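Local atomic coordinates of COG0546: Predicted phosphatases (Streptococcus pneumoniae, PDB entry 2AH5), a protein that is of unknown function but, as a haloacid dehalogenase-like family member, is predicted to act as a phosphatase. Residues Pro101-Gln114 / Phe125-Lys139. Numbering follows the deposited sequence.
Sequences PLYITTTKDTSTAQ and FFDGIYGSSPEAPHK
The F126 ring carries I104 CD1 over one face, a CH-pi contact 3.7 Å from the ring centroid and 14° off the normal; CB of F125 lies over the opposite face, and the backbone N of Y103 sits at the edge in the ring plane. At the Y130 ring the edge meets I104 O and Y103 CD1, while Y103 CE1 touches D127 CB at 3.5 Å, the ring and carboxylate planes turned 84° apart. These residues join the two parallel strands of a beta-alpha-beta unit of the HAD-type Rossmannoid sheet: strands 102-106 and 128-132 run 8° apart, joined through helix 110-119, with 128-132 at the sheet's outer edge and strand 6-9 on the far side of 102-106. Three ladder bonds, I104 N to G128 O, Y130 N to I104 O and T106 N to Y130 O, fix the register, which then slips by two residues at a beta bulge before D109 pairs with S132. On the helix side, I129 CG2 packs 3.9 Å from A113 CB. At the C-terminal end of 102-106, T106 OG1 is rotated to accept from K108 N in an ST turn, which leaves CG2 against Y130 O; the K108 amine reaches D12 of a probable HAD DxDx(T/V) motif. Near the bulge, S132 N donates to K108 O from above the carbonyl plane, and T110 OG1 accepts from G131 N at 3.0 Å.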
loop_
_atom_site.group_PDB
_atom_site.type_symbol
_atom_site.label_atom_id
_atom_site.label_comp_id
_atom_site.label_asym_id
_atom_site.label_seq_id
_atom_site.Cartn_x
_atom_site.Cartn_y
_atom_site.Cartn_z
ATOM N N PRO A 101 -6.999 17.562 1.929
ATOM C CA PRO A 101 -7.627 16.545 1.105
ATOM C C PRO A 101 -6.673 15.340 1.148
ATOM O O PRO A 101 -5.461 15.544 1.063
ATOM C CB PRO A 101 -7.655 17.188 -0.291
ATOM C CG PRO A 101 -6.478 18.117 -0.311
ATOM C CD PRO A 101 -6.386 18.644 1.127
ATOM N N LEU A 102 -7.219 14.143 1.335
ATOM C CA LEU A 102 -6.475 12.888 1.385
ATOM C C LEU A 102 -6.816 11.992 0.205
ATOM O O LEU A 102 -7.998 11.959 -0.237
ATOM C CB LEU A 102 -6.849 12.113 2.642
ATOM C CG LEU A 102 -6.861 12.857 3.973
ATOM C CD1 LEU A 102 -7.231 11.913 5.090
ATOM C CD2 LEU A 102 -5.518 13.556 4.230
ATOM N N TYR A 103 -5.811 11.255 -0.274
ATOM C CA TYR A 103 -5.979 10.340 -1.418
ATOM C C TYR A 103 -5.318 9.015 -1.108
ATOM O O TYR A 103 -4.264 8.963 -0.431
ATOM C CB TYR A 103 -5.335 10.935 -2.684
ATOM C CG TYR A 103 -5.915 12.283 -2.997
ATOM C CD1 TYR A 103 -7.116 12.381 -3.699
ATOM C CD2 TYR A 103 -5.320 13.450 -2.502
ATOM C CE1 TYR A 103 -7.690 13.615 -3.960
ATOM C CE2 TYR A 103 -5.880 14.713 -2.783
ATOM C CZ TYR A 103 -7.068 14.770 -3.503
ATOM O OH TYR A 103 -7.644 15.982 -3.780
ATOM N N ILE A 104 -5.929 7.934 -1.582
ATOM C CA ILE A 104 -5.184 6.690 -1.614
ATOM C C ILE A 104 -4.481 6.532 -2.971
ATOM O O ILE A 104 -5.096 6.739 -4.040
ATOM C CB ILE A 104 -6.097 5.490 -1.307
ATOM C CG1 ILE A 104 -6.463 5.514 0.178
ATOM C CG2 ILE A 104 -5.415 4.188 -1.650
ATOM C CD1 ILE A 104 -7.708 4.714 0.508
ATOM N N THR A 105 -3.211 6.119 -2.899
ATOM C CA THR A 105 -2.371 5.769 -4.079
ATOM C C THR A 105 -1.738 4.385 -3.861
ATOM O O THR A 105 -0.780 4.245 -3.101
ATOM C CB THR A 105 -1.264 6.805 -4.330
ATOM O OG1 THR A 105 -0.507 7.009 -3.123
ATOM C CG2 THR A 105 -1.839 8.087 -4.782
ATOM N N THR A 106 -2.324 3.358 -4.478
ATOM C CA THR A 106 -1.928 1.984 -4.210
ATOM C C THR A 106 -1.680 1.240 -5.529
ATOM O O THR A 106 -2.158 1.659 -6.575
ATOM C CB THR A 106 -3.035 1.231 -3.399
ATOM O OG1 THR A 106 -2.593 -0.110 -3.104
ATOM C CG2 THR A 106 -4.390 1.205 -4.179
ATOM N N THR A 107 -0.941 0.130 -5.473
ATOM C CA THR A 107 -0.826 -0.706 -6.668
ATOM C C THR A 107 -1.780 -1.896 -6.588
ATOM O O THR A 107 -1.785 -2.722 -7.490
ATOM C CB THR A 107 0.603 -1.171 -6.955
ATOM O OG1 THR A 107 1.138 -1.771 -5.776
ATOM C CG2 THR A 107 1.477 0.002 -7.395
ATOM N N LYS A 108 -2.592 -1.983 -5.529
ATOM C CA LYS A 108 -3.827 -2.797 -5.579
ATOM C C LYS A 108 -4.704 -2.246 -6.715
ATOM O O LYS A 108 -4.665 -1.038 -6.988
ATOM C CB LYS A 108 -4.609 -2.696 -4.260
ATOM C CG LYS A 108 -5.503 -3.881 -3.934
ATOM C CD LYS A 108 -5.609 -4.054 -2.422
ATOM C CE LYS A 108 -5.536 -5.547 -2.062
ATOM N NZ LYS A 108 -4.899 -5.808 -0.743
ATOM N N ASP A 109 -5.467 -3.115 -7.383
ATOM C CA ASP A 109 -6.411 -2.641 -8.410
ATOM C C ASP A 109 -7.354 -1.604 -7.797
ATOM O O ASP A 109 -7.786 -1.757 -6.643
ATOM C CB ASP A 109 -7.282 -3.781 -8.937
ATOM C CG ASP A 109 -6.524 -4.763 -9.792
ATOM O OD1 ASP A 109 -5.293 -4.623 -9.940
ATOM O OD2 ASP A 109 -7.178 -5.687 -10.326
ATOM N N THR A 110 -7.703 -0.578 -8.567
ATOM C CA THR A 110 -8.593 0.468 -8.075
ATOM C C THR A 110 -9.853 -0.096 -7.400
ATOM O O THR A 110 -10.203 0.292 -6.294
ATOM C CB THR A 110 -8.991 1.421 -9.195
ATOM O OG1 THR A 110 -7.811 2.069 -9.710
ATOM C CG2 THR A 110 -9.970 2.464 -8.673
ATOM N N SER A 111 -10.534 -1.014 -8.064
ATOM C CA SER A 111 -11.806 -1.508 -7.535
ATOM C C SER A 111 -11.645 -2.277 -6.222
ATOM O O SER A 111 -12.466 -2.106 -5.311
ATOM C CB SER A 111 -12.533 -2.362 -8.576
ATOM O OG SER A 111 -11.742 -3.475 -8.918
ATOM N N THR A 112 -10.577 -3.071 -6.121
ATOM C CA THR A 112 -10.232 -3.771 -4.874
ATOM C C THR A 112 -9.942 -2.765 -3.733
ATOM O O THR A 112 -10.443 -2.923 -2.610
ATOM C CB THR A 112 -9.032 -4.757 -5.062
ATOM O OG1 THR A 112 -9.284 -5.645 -6.170
ATOM C CG2 THR A 112 -8.838 -5.615 -3.835
ATOM N N ALA A 113 -9.168 -1.721 -4.032
ATOM C CA ALA A 113 -8.859 -0.673 -3.053
ATOM C C ALA A 113 -10.118 0.057 -2.588
ATOM O O ALA A 113 -10.310 0.316 -1.379
ATOM C CB ALA A 113 -7.833 0.314 -3.635
ATOM N N GLN A 114 -10.994 0.372 -3.542
ATOM C CA GLN A 114 -12.250 0.994 -3.205
ATOM C C GLN A 114 -13.093 0.096 -2.322
ATOM O O GLN A 114 -13.598 0.573 -1.319
ATOM C CB GLN A 114 -13.005 1.463 -4.454
ATOM C CG GLN A 114 -12.212 2.555 -5.160
ATOM C CD GLN A 114 -13.010 3.767 -5.575
ATOM O OE1 GLN A 114 -12.556 4.557 -6.416
ATOM N NE2 GLN A 114 -14.183 3.942 -4.983
ATOM N N PHE A 125 -13.037 9.238 4.164
ATOM C CA PHE A 125 -11.999 10.209 4.501
ATOM C C PHE A 125 -11.233 10.706 3.273
ATOM O O PHE A 125 -10.419 11.618 3.392
ATOM C CB PHE A 125 -10.977 9.598 5.450
ATOM C CG PHE A 125 -11.502 9.356 6.829
ATOM C CD1 PHE A 125 -11.785 10.425 7.681
ATOM C CD2 PHE A 125 -11.728 8.072 7.268
ATOM C CE1 PHE A 125 -12.261 10.201 8.967
ATOM C CE2 PHE A 125 -12.210 7.836 8.538
ATOM C CZ PHE A 125 -12.466 8.886 9.394
ATOM N N PHE A 126 -11.441 10.052 2.130
ATOM C CA PHE A 126 -10.650 10.343 0.931
ATOM C C PHE A 126 -11.370 11.110 -0.172
ATOM O O PHE A 126 -12.544 10.864 -0.449
ATOM C CB PHE A 126 -10.017 9.029 0.398
ATOM C CG PHE A 126 -9.164 8.348 1.423
ATOM C CD1 PHE A 126 -7.862 8.780 1.630
ATOM C CD2 PHE A 126 -9.689 7.346 2.240
ATOM C CE1 PHE A 126 -7.068 8.218 2.630
ATOM C CE2 PHE A 126 -8.905 6.748 3.213
ATOM C CZ PHE A 126 -7.580 7.200 3.419
ATOM N N ASP A 127 -10.642 12.008 -0.836
ATOM C CA ASP A 127 -11.188 12.715 -2.002
ATOM C C ASP A 127 -10.940 11.980 -3.314
ATOM O O ASP A 127 -11.443 12.402 -4.358
ATOM C CB ASP A 127 -10.620 14.113 -2.105
ATOM C CG ASP A 127 -11.174 15.053 -1.039
ATOM O OD1 ASP A 127 -11.954 14.624 -0.154
ATOM O OD2 ASP A 127 -10.810 16.241 -1.108
ATOM N N GLY A 128 -10.177 10.886 -3.250
ATOM C CA GLY A 128 -9.902 10.055 -4.416
ATOM C C GLY A 128 -9.202 8.795 -3.977
ATOM O O GLY A 128 -8.463 8.807 -3.008
ATOM N N ILE A 129 -9.460 7.708 -4.687
ATOM C CA ILE A 129 -8.786 6.459 -4.454
ATOM C C ILE A 129 -8.310 5.963 -5.818
ATOM O O ILE A 129 -9.123 5.725 -6.732
ATOM C CB ILE A 129 -9.710 5.412 -3.782
ATOM C CG1 ILE A 129 -10.200 5.906 -2.412
ATOM C CG2 ILE A 129 -8.986 4.010 -3.705
ATOM C CD1 ILE A 129 -11.061 4.905 -1.665
ATOM N N TYR A 130 -6.993 5.821 -5.931
ATOM C CA TYR A 130 -6.299 5.487 -7.186
ATOM C C TYR A 130 -5.501 4.203 -6.988
ATOM O O TYR A 130 -4.668 4.126 -6.082
ATOM C CB TYR A 130 -5.396 6.655 -7.599
ATOM C CG TYR A 130 -6.229 7.908 -7.828
ATOM C CD1 TYR A 130 -6.915 8.069 -9.023
ATOM C CD2 TYR A 130 -6.384 8.878 -6.833
ATOM C CE1 TYR A 130 -7.712 9.172 -9.255
ATOM C CE2 TYR A 130 -7.203 10.024 -7.055
ATOM C CZ TYR A 130 -7.862 10.139 -8.282
ATOM O OH TYR A 130 -8.675 11.215 -8.617
ATOM N N GLY A 131 -5.778 3.199 -7.814
ATOM C CA GLY A 131 -5.018 1.926 -7.767
ATOM C C GLY A 131 -4.459 1.606 -9.154
ATOM O O GLY A 131 -4.460 2.467 -10.036
ATOM N N SER A 132 -3.974 0.382 -9.334
ATOM C CA SER A 132 -3.330 0.005 -10.579
ATOM C C SER A 132 -4.387 -0.195 -11.668
ATOM O O SER A 132 -5.524 -0.577 -11.376
ATOM C CB SER A 132 -2.516 -1.267 -10.408
ATOM O OG SER A 132 -3.357 -2.326 -10.033
ATOM N N SER A 133 -3.951 0.014 -12.909
ATOM C CA SER A 133 -4.828 0.080 -14.098
ATOM C C SER A 133 -3.906 0.087 -15.312
ATOM O O SER A 133 -2.674 0.078 -15.151
ATOM C CB SER A 133 -5.646 1.373 -14.084
ATOM O OG SER A 133 -4.849 2.522 -14.392
ATOM N N PRO A 134 -4.479 0.054 -16.534
ATOM C CA PRO A 134 -3.637 0.210 -17.724
ATOM C C PRO A 134 -2.961 1.594 -17.775
ATOM O O PRO A 134 -1.800 1.701 -18.174
ATOM C CB PRO A 134 -4.644 0.054 -18.885
ATOM C CG PRO A 134 -5.783 -0.756 -18.300
ATOM C CD PRO A 134 -5.893 -0.199 -16.883
ATOM N N GLU A 135 -3.690 2.634 -17.357
ATOM C CA GLU A 135 -3.138 3.992 -17.224
ATOM C C GLU A 135 -1.963 4.076 -16.221
ATOM O O GLU A 135 -1.061 4.927 -16.367
ATOM C CB GLU A 135 -4.244 4.949 -16.778
ATOM C CG GLU A 135 -3.999 6.415 -17.093
ATOM C CD GLU A 135 -4.960 7.336 -16.356
ATOM O OE1 GLU A 135 -6.019 6.851 -15.891
ATOM O OE2 GLU A 135 -4.654 8.553 -16.225
ATOM N N ALA A 136 -1.990 3.195 -15.216
ATOM C CA ALA A 136 -1.056 3.252 -14.092
ATOM C C ALA A 136 -0.639 1.876 -13.537
ATOM O O ALA A 136 -1.180 1.394 -12.540
ATOM C CB ALA A 136 -1.627 4.143 -13.006
ATOM N N PRO A 137 0.348 1.228 -14.176
ATOM C CA PRO A 137 0.766 -0.106 -13.691
ATOM C C PRO A 137 1.597 -0.137 -12.392
ATOM O O PRO A 137 1.500 -1.105 -11.598
ATOM C CB PRO A 137 1.569 -0.679 -14.865
ATOM C CG PRO A 137 1.636 0.372 -15.887
ATOM C CD PRO A 137 1.088 1.644 -15.378
ATOM N N HIS A 138 2.404 0.886 -12.152
ATOM C CA HIS A 138 3.282 0.889 -10.970
ATOM C C HIS A 138 3.042 2.101 -10.102
ATOM O O HIS A 138 2.305 3.000 -10.486
ATOM C CB HIS A 138 4.758 0.848 -11.374
ATOM C CG HIS A 138 5.101 -0.319 -12.240
ATOM N ND1 HIS A 138 5.539 -0.176 -13.538
ATOM C CD2 HIS A 138 5.051 -1.649 -12.000
ATOM C CE1 HIS A 138 5.765 -1.371 -14.056
ATOM N NE2 HIS A 138 5.479 -2.280 -13.143
ATOM N N LYS A 139 3.707 2.130 -8.947
ATOM C CA LYS A 139 3.486 3.202 -7.963
ATOM C C LYS A 139 3.655 4.608 -8.541
ATOM O O LYS A 139 2.797 5.486 -8.308
ATOM C CB LYS A 139 4.362 2.982 -6.703
ATOM C CG LYS A 139 4.049 3.879 -5.486
ATOM C CD LYS A 139 2.568 3.877 -5.073
ATOM C CE LYS A 139 2.163 2.804 -4.039
ATOM N NZ LYS A 139 2.774 1.486 -4.166
HETATM O O HOH W 1 -10.080 14.028 2.000
HETATM O O HOH W 2 -10.251 16.865 -3.907
HETATM O O HOH W 3 0.666 -0.089 -3.046
HETATM O O HOH W 4 -2.905 -4.502 -8.776
#